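Local coordinates for putative dehydrogenase (Pseudomonas fluorescens, PDB 6UUG), which acts as MsuC, the flavin-dependent methanesulfinate monooxygenase of a two-component system in bacterial sulfur assimilation, at residues S31-A36 / T88-R93; G68-S73 / H104-H109; H258-I263 / R381-Q386. All coordinates share one frame; numbering follows the deposited sequence. Where two conformers were deposited one is given.

In the fold
Following the chain from its N terminus, contact 1 brings 31-36, the N-cap and first turn of helix 32-53, against 88-93 of helix 85-96 and closes a loop of 51 residues. Contact 2 opens inside that loop, at 68-73, and ends beyond it at 104-109 on helix 100-119, so the two cross instead of nesting. Both belong to the N-terminal helical part of an acyl-CoA dehydrogenase-type fold, and they touch where V91 meets F106 and P32 meets L72. Contact 3 comes later in series: it closes a loop of 117 residues between 258-263 and 381-386 in the C-terminal helical part. Its centre is about 17 Å from that of contact 1, yet V92 packs on M259, joining the two helical regions.

Contact 1 (S31-A36 / T88-R93); sequences SPLQTA and TLQVVR
L33 and V91 mark the nearest backbone approach, 6.2 Å between their CA atoms, where helix segments 32-36 and 88-93 run side by side in nearly the same direction, their axes 9.8 Å apart and inclined by 15°. This is parallel helix packing in the N-terminal helical region of an acyl-CoA dehydrogenase-type fold, and the first of the two helices opens with a capping box. At the inner side of the interface A36 faces V91, and the CB of A36 lies 3.7 Å from CG1 of V91. That branch stands anti to the backbone N of V91 (chi1 169°), while CG2 takes the position beside the N and comes loosely toward O of P32 and CA of L33. The beta-branched valine therefore presents both methyls to the neighbouring helix. At the more open side L33 and Q90 cross at about a right angle: CD2 of L33 lies 3.7 Å from NE2 of Q90, and CD1 rests near CG and CD of the same glutamine. The extended Q90 chain thus passes the leucine methyls from CG to NE2. No hydrogen bond links the segments; the polar bonds lie at the start of helix 32-53. There OG of S31 accepts the N-H of Q34, and OE1 of Q34 in turn accepts from N of S31, which sits above the amide carbonyl plane. O of S31 is gripped twice from the next turn, by N of T35 at 2.9 Å and by OG1 of T35 at 3.1 Å.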
# COMPACT_ATOMS: atom_id res chain seq x y z
N SER A 31 9.33 -13.31 -38.87
CA SER A 31 8.79 -14.18 -37.84
C SER A 31 7.42 -13.66 -37.40
O SER A 31 7.07 -12.50 -37.66
CB SER A 31 9.73 -14.22 -36.64
OG SER A 31 9.62 -13.05 -35.85
N PRO A 32 6.60 -14.51 -36.76
CA PRO A 32 5.30 -14.02 -36.27
C PRO A 32 5.41 -12.83 -35.33
O PRO A 32 4.58 -11.91 -35.42
CB PRO A 32 4.70 -15.25 -35.58
CG PRO A 32 5.31 -16.40 -36.32
CD PRO A 32 6.72 -15.97 -36.62
N LEU A 33 6.40 -12.81 -34.43
CA LEU A 33 6.56 -11.66 -33.54
C LEU A 33 6.87 -10.40 -34.34
O LEU A 33 6.30 -9.34 -34.09
CB LEU A 33 7.65 -11.92 -32.50
CG LEU A 33 7.85 -10.78 -31.50
CD1 LEU A 33 6.59 -10.58 -30.70
CD2 LEU A 33 9.04 -11.01 -30.57
N GLN A 34 7.79 -10.50 -35.31
CA GLN A 34 8.10 -9.34 -36.15
C GLN A 34 6.86 -8.88 -36.91
O GLN A 34 6.61 -7.67 -37.02
CB GLN A 34 9.25 -9.68 -37.11
CG GLN A 34 10.58 -9.93 -36.39
CD GLN A 34 11.57 -10.78 -37.21
OE1 GLN A 34 11.29 -11.19 -38.33
NE2 GLN A 34 12.74 -11.04 -36.62
N THR A 35 6.09 -9.81 -37.46
CA THR A 35 4.85 -9.45 -38.14
C THR A 35 3.88 -8.75 -37.20
O THR A 35 3.26 -7.74 -37.56
CB THR A 35 4.19 -10.69 -38.74
OG1 THR A 35 5.06 -11.27 -39.73
CG2 THR A 35 2.86 -10.35 -39.38
N ALA A 36 3.72 -9.28 -35.99
CA ALA A 36 2.84 -8.65 -35.00
C ALA A 36 3.32 -7.25 -34.64
O ALA A 36 2.51 -6.33 -34.50
CB ALA A 36 2.73 -9.53 -33.76
N THR A 88 2.26 -17.71 -29.11
CA THR A 88 0.95 -17.15 -29.38
C THR A 88 0.58 -16.09 -28.34
O THR A 88 0.10 -15.01 -28.69
CB THR A 88 -0.10 -18.25 -29.39
OG1 THR A 88 0.21 -19.19 -30.44
CG2 THR A 88 -1.48 -17.68 -29.59
N LEU A 89 0.84 -16.39 -27.07
CA LEU A 89 0.50 -15.43 -26.01
C LEU A 89 1.43 -14.23 -26.02
O LEU A 89 1.02 -13.13 -25.66
CB LEU A 89 0.53 -16.15 -24.65
CG LEU A 89 -0.51 -17.25 -24.51
CD1 LEU A 89 -0.22 -18.14 -23.31
CD2 LEU A 89 -1.90 -16.63 -24.43
N GLN A 90 2.69 -14.41 -26.44
CA GLN A 90 3.58 -13.27 -26.65
C GLN A 90 2.99 -12.30 -27.66
O GLN A 90 3.11 -11.08 -27.50
CB GLN A 90 4.96 -13.76 -27.13
CG GLN A 90 6.02 -12.66 -27.17
CD GLN A 90 7.39 -13.17 -27.64
OE1 GLN A 90 7.48 -14.16 -28.36
NE2 GLN A 90 8.44 -12.47 -27.26
N VAL A 91 2.37 -12.81 -28.73
CA VAL A 91 1.75 -11.92 -29.70
C VAL A 91 0.53 -11.21 -29.09
O VAL A 91 0.33 -10.01 -29.32
CB VAL A 91 1.40 -12.68 -30.99
CG1 VAL A 91 0.53 -11.83 -31.90
CG2 VAL A 91 2.72 -13.09 -31.71
N VAL A 92 -0.27 -11.92 -28.28
CA VAL A 92 -1.36 -11.26 -27.56
C VAL A 92 -0.84 -10.08 -26.74
O VAL A 92 -1.38 -8.97 -26.77
CB VAL A 92 -2.11 -12.28 -26.67
CG1 VAL A 92 -3.11 -11.57 -25.77
CG2 VAL A 92 -2.82 -13.35 -27.51
N ARG A 93 0.24 -10.33 -25.98
CA ARG A 93 0.87 -9.29 -25.16
C ARG A 93 1.34 -8.12 -26.02
O ARG A 93 1.16 -6.95 -25.65
CB ARG A 93 2.04 -9.92 -24.40
CG ARG A 93 3.02 -8.96 -23.72
CD ARG A 93 4.17 -9.79 -23.11
NE ARG A 93 5.22 -9.02 -22.44
CZ ARG A 93 6.30 -9.58 -21.90
NH1 ARG A 93 6.46 -10.90 -21.96
NH2 ARG A 93 7.23 -8.82 -21.32

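Contact 2 (G68-S73 / H104-H109); sequences GLLALS and HVFGFH
H109 donates from NE2 to the backbone O of L70, a 2.8 Å bond that is nearly straight (163° at the hydrogen) and arrives in the carbonyl plane on a lone pair. The same leucine also covers the imidazole: CD2 of L70 sits over one face of the H109 ring, 3.8 Å from the centroid, as a CH-pi contact. One helical turn earlier, F106 stands with CG anti to its N (chi1 179°), which sends the phenyl out to the loop; its CE1 lies 3.5 Å from O of L69, with that oxygen near the ring plane. CD2 of L72 meets the ring edge as well, 4.2 Å from CZ of F106. O of L69 also accepts from N of L72, and A71 N to G68 O closes the preceding turn of the short 3-10 segment. G68 lets the chain leave helix 58-67 with a positive phi. ND1 of H109 is bonded to N of W139, so the ring is held at both nitrogens and its rotation is fixed. A helix-borne histidine bonded twice to backbone atoms thus ties the loop after helix 58-67 into the helical N-terminal part of the acyl-CoA dehydrogenase-type fold. The loop 68-73 packs against helices 32-53 (L69), 85-96 (L72) and 100-119, and H109 links it on to W139 at the start of strand 139-142.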
# COMPACT_ATOMS: atom_id res chain seq x y z
N GLY A 68 -1.73 -13.69 -41.80
CA GLY A 68 -1.47 -15.08 -41.51
C GLY A 68 -1.58 -15.46 -40.05
O GLY A 68 -1.63 -16.66 -39.74
N LEU A 69 -1.63 -14.48 -39.14
CA LEU A 69 -1.52 -14.81 -37.72
C LEU A 69 -2.78 -15.47 -37.16
O LEU A 69 -2.74 -15.96 -36.03
CB LEU A 69 -1.18 -13.55 -36.91
CG LEU A 69 0.16 -12.87 -37.23
CD1 LEU A 69 0.30 -11.51 -36.52
CD2 LEU A 69 1.35 -13.76 -36.87
N LEU A 70 -3.89 -15.50 -37.90
CA LEU A 70 -5.03 -16.28 -37.40
C LEU A 70 -4.74 -17.78 -37.40
O LEU A 70 -5.48 -18.54 -36.76
CB LEU A 70 -6.29 -15.99 -38.20
CG LEU A 70 -6.86 -14.57 -38.10
CD1 LEU A 70 -8.17 -14.47 -38.86
CD2 LEU A 70 -7.06 -14.14 -36.63
N ALA A 71 -3.68 -18.22 -38.08
CA ALA A 71 -3.27 -19.61 -38.06
C ALA A 71 -2.05 -19.84 -37.17
O ALA A 71 -1.41 -20.89 -37.25
CB ALA A 71 -2.97 -20.09 -39.49
N LEU A 72 -1.74 -18.88 -36.29
CA LEU A 72 -0.51 -18.95 -35.51
C LEU A 72 -0.47 -20.20 -34.64
O LEU A 72 0.57 -20.86 -34.54
CB LEU A 72 -0.38 -17.69 -34.64
CG LEU A 72 0.87 -17.54 -33.78
CD1 LEU A 72 2.11 -17.62 -34.67
CD2 LEU A 72 0.85 -16.20 -33.03
N SER A 73 -1.59 -20.53 -33.98
CA SER A 73 -1.64 -21.65 -33.05
C SER A 73 -1.90 -23.00 -33.73
O SER A 73 -1.78 -24.03 -33.07
CB SER A 73 -2.72 -21.42 -32.00
OG SER A 73 -3.99 -21.40 -32.60
N HIS A 104 -7.55 -8.71 -27.31
CA HIS A 104 -8.59 -9.56 -26.74
C HIS A 104 -9.24 -10.45 -27.79
O HIS A 104 -9.38 -11.66 -27.59
CB HIS A 104 -9.64 -8.67 -26.07
CG HIS A 104 -10.63 -9.39 -25.21
ND1 HIS A 104 -11.26 -8.77 -24.15
CD2 HIS A 104 -11.12 -10.65 -25.26
CE1 HIS A 104 -12.09 -9.62 -23.58
NE2 HIS A 104 -12.03 -10.76 -24.23
N VAL A 105 -9.68 -9.88 -28.91
CA VAL A 105 -10.35 -10.71 -29.90
C VAL A 105 -9.36 -11.65 -30.57
O VAL A 105 -9.73 -12.76 -30.95
CB VAL A 105 -11.11 -9.86 -30.93
CG1 VAL A 105 -12.31 -9.21 -30.26
CG2 VAL A 105 -10.19 -8.85 -31.57
N PHE A 106 -8.10 -11.23 -30.73
CA PHE A 106 -7.09 -12.13 -31.28
C PHE A 106 -6.82 -13.30 -30.33
O PHE A 106 -6.83 -14.47 -30.75
CB PHE A 106 -5.80 -11.35 -31.57
CG PHE A 106 -4.68 -12.20 -32.12
CD1 PHE A 106 -4.67 -12.55 -33.46
CD2 PHE A 106 -3.66 -12.65 -31.30
CE1 PHE A 106 -3.65 -13.33 -33.98
CE2 PHE A 106 -2.62 -13.43 -31.82
CZ PHE A 106 -2.62 -13.77 -33.17
N GLY A 107 -6.60 -13.00 -29.05
CA GLY A 107 -6.39 -14.06 -28.08
C GLY A 107 -7.59 -14.98 -27.94
O GLY A 107 -7.43 -16.20 -27.85
N PHE A 108 -8.80 -14.42 -27.97
CA PHE A 108 -9.98 -15.27 -27.86
C PHE A 108 -10.18 -16.12 -29.11
O PHE A 108 -10.65 -17.25 -29.01
CB PHE A 108 -11.22 -14.42 -27.58
CG PHE A 108 -11.63 -14.43 -26.14
CD1 PHE A 108 -10.68 -14.38 -25.14
CD2 PHE A 108 -12.97 -14.50 -25.78
CE1 PHE A 108 -11.05 -14.40 -23.80
CE2 PHE A 108 -13.35 -14.51 -24.45
CZ PHE A 108 -12.38 -14.46 -23.46
N HIS A 109 -9.81 -15.61 -30.29
CA HIS A 109 -9.80 -16.45 -31.49
C HIS A 109 -8.98 -17.72 -31.25
O HIS A 109 -9.45 -18.84 -31.49
CB HIS A 109 -9.27 -15.63 -32.67
CG HIS A 109 -8.80 -16.46 -33.83
ND1 HIS A 109 -9.65 -16.89 -34.82
CD2 HIS A 109 -7.58 -16.95 -34.13
CE1 HIS A 109 -8.96 -17.61 -35.70
NE2 HIS A 109 -7.70 -17.66 -35.30

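Contact 3 (H258-I263 / R381-Q386); sequences HMFLGI and RNLRTQ
F260 packs its phenyl ring obliquely against L383, with its far edge at Q386. CD1 of L383 is 3.4 Å from CD1 of F260, a close fit between two buried groups. Further along the ring, CZ of F260 is 3.5 Å from the backbone O of Q386, which lies at the ring edge near its plane, while CE1 of the phenylalanine touches CB of Q386. L383 reaches the ring because its CG is anti to the backbone N (chi1 -169°). Its CB packs on CG2 of I263, 4.2 Å away, and CD1 of I263 approaches CB of N382 (4.3 Å), whose OD1 is bonded to N of Q213. With an alanine here in place of F260, the L383 methyl and the Q386 backbone O would probably lose their ring partner and a gap would open between the helices. The segments 258-263 and 381-386 run antiparallel, their directions 157° apart and their axes 10.2 Å apart, in the helical C-terminal part of the acyl-CoA dehydrogenase fold. Helix 333-360 packs on F260 through A350 and S351, helix 85-96 borders M259, and R384, which does not face 258-263, packs on F362 of a neighbouring subunit.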
# COMPACT_ATOMS: atom_id res chain seq x y z
N HIS A 258 -1.61 -12.25 -20.11
CA HIS A 258 -0.70 -11.63 -21.07
C HIS A 258 -1.23 -10.28 -21.54
O HIS A 258 -0.44 -9.36 -21.81
CB HIS A 258 -0.48 -12.56 -22.27
CG HIS A 258 0.56 -13.61 -22.02
ND1 HIS A 258 0.34 -14.70 -21.22
CD2 HIS A 258 1.83 -13.72 -22.48
CE1 HIS A 258 1.44 -15.45 -21.19
NE2 HIS A 258 2.36 -14.87 -21.95
N MET A 259 -2.55 -10.15 -21.69
CA MET A 259 -3.16 -8.86 -22.01
C MET A 259 -2.85 -7.83 -20.94
O MET A 259 -2.50 -6.67 -21.25
CB MET A 259 -4.68 -8.99 -22.16
CG MET A 259 -5.18 -9.73 -23.39
SD MET A 259 -6.95 -10.13 -23.27
CE MET A 259 -7.65 -8.53 -22.85
N PHE A 260 -3.03 -8.21 -19.67
CA PHE A 260 -2.79 -7.29 -18.56
C PHE A 260 -1.36 -6.78 -18.56
O PHE A 260 -1.10 -5.59 -18.35
CB PHE A 260 -3.08 -7.98 -17.22
CG PHE A 260 -4.52 -8.43 -17.01
CD1 PHE A 260 -5.53 -8.10 -17.91
CD2 PHE A 260 -4.85 -9.20 -15.90
CE1 PHE A 260 -6.86 -8.53 -17.69
CE2 PHE A 260 -6.16 -9.64 -15.69
CZ PHE A 260 -7.16 -9.29 -16.59
N LEU A 261 -0.40 -7.69 -18.75
CA LEU A 261 1.00 -7.27 -18.80
C LEU A 261 1.24 -6.34 -19.98
O LEU A 261 1.88 -5.29 -19.83
CB LEU A 261 1.92 -8.50 -18.87
CG LEU A 261 3.39 -8.23 -19.19
CD1 LEU A 261 4.05 -7.32 -18.17
CD2 LEU A 261 4.12 -9.59 -19.22
N GLY A 262 0.73 -6.71 -21.16
CA GLY A 262 0.88 -5.85 -22.33
C GLY A 262 0.33 -4.44 -22.12
O GLY A 262 0.96 -3.46 -22.50
N ILE A 263 -0.84 -4.34 -21.50
CA ILE A 263 -1.42 -3.02 -21.24
C ILE A 263 -0.50 -2.18 -20.35
O ILE A 263 -0.21 -1.02 -20.65
CB ILE A 263 -2.82 -3.16 -20.60
CG1 ILE A 263 -3.84 -3.72 -21.60
CG2 ILE A 263 -3.28 -1.81 -20.06
CD1 ILE A 263 -5.12 -4.22 -20.92
N ARG A 381 -8.48 2.41 -18.04
CA ARG A 381 -9.88 1.98 -18.23
C ARG A 381 -9.97 0.56 -18.76
O ARG A 381 -10.85 -0.21 -18.35
CB ARG A 381 -10.60 2.92 -19.20
CG ARG A 381 -10.97 4.25 -18.61
CD ARG A 381 -11.84 5.02 -19.59
NE ARG A 381 -11.07 5.67 -20.64
CZ ARG A 381 -10.99 5.27 -21.91
NH1 ARG A 381 -11.63 4.18 -22.34
NH2 ARG A 381 -10.26 5.98 -22.77
N ASN A 382 -9.11 0.22 -19.72
CA ASN A 382 -9.11 -1.13 -20.27
C ASN A 382 -8.78 -2.16 -19.20
O ASN A 382 -9.44 -3.20 -19.08
CB ASN A 382 -8.11 -1.21 -21.43
CG ASN A 382 -8.58 -0.46 -22.66
OD1 ASN A 382 -9.77 -0.19 -22.82
ND2 ASN A 382 -7.64 -0.11 -23.54
N LEU A 383 -7.73 -1.90 -18.43
CA LEU A 383 -7.34 -2.86 -17.41
C LEU A 383 -8.34 -2.89 -16.27
O LEU A 383 -8.65 -3.96 -15.74
CB LEU A 383 -5.93 -2.52 -16.90
CG LEU A 383 -5.23 -3.54 -16.03
CD1 LEU A 383 -5.17 -4.89 -16.73
CD2 LEU A 383 -3.82 -3.03 -15.73
N ARG A 384 -8.90 -1.73 -15.90
CA ARG A 384 -9.91 -1.74 -14.84
C ARG A 384 -11.10 -2.60 -15.22
O ARG A 384 -11.65 -3.31 -14.36
CB ARG A 384 -10.40 -0.30 -14.56
CG ARG A 384 -11.56 -0.18 -13.54
CD ARG A 384 -11.12 -0.47 -12.11
NE ARG A 384 -10.87 -1.90 -11.90
CZ ARG A 384 -10.45 -2.46 -10.77
NH1 ARG A 384 -10.19 -3.77 -10.74
NH2 ARG A 384 -10.27 -1.71 -9.68
N THR A 385 -11.54 -2.52 -16.48
CA THR A 385 -12.70 -3.29 -16.93
C THR A 385 -12.39 -4.79 -16.92
O THR A 385 -13.19 -5.60 -16.44
CB THR A 385 -13.09 -2.85 -18.35
OG1 THR A 385 -13.37 -1.44 -18.37
CG2 THR A 385 -14.32 -3.60 -18.82
N GLN A 386 -11.24 -5.17 -17.44
CA GLN A 386 -10.98 -6.59 -17.66
C GLN A 386 -10.54 -7.32 -16.41
O GLN A 386 -10.58 -8.56 -16.38
CB GLN A 386 -9.93 -6.76 -18.75
CG GLN A 386 -10.50 -6.71 -20.15
CD GLN A 386 -11.75 -7.60 -20.34
OE1 GLN A 386 -12.76 -7.16 -20.89
NE2 GLN A 386 -11.67 -8.83 -19.86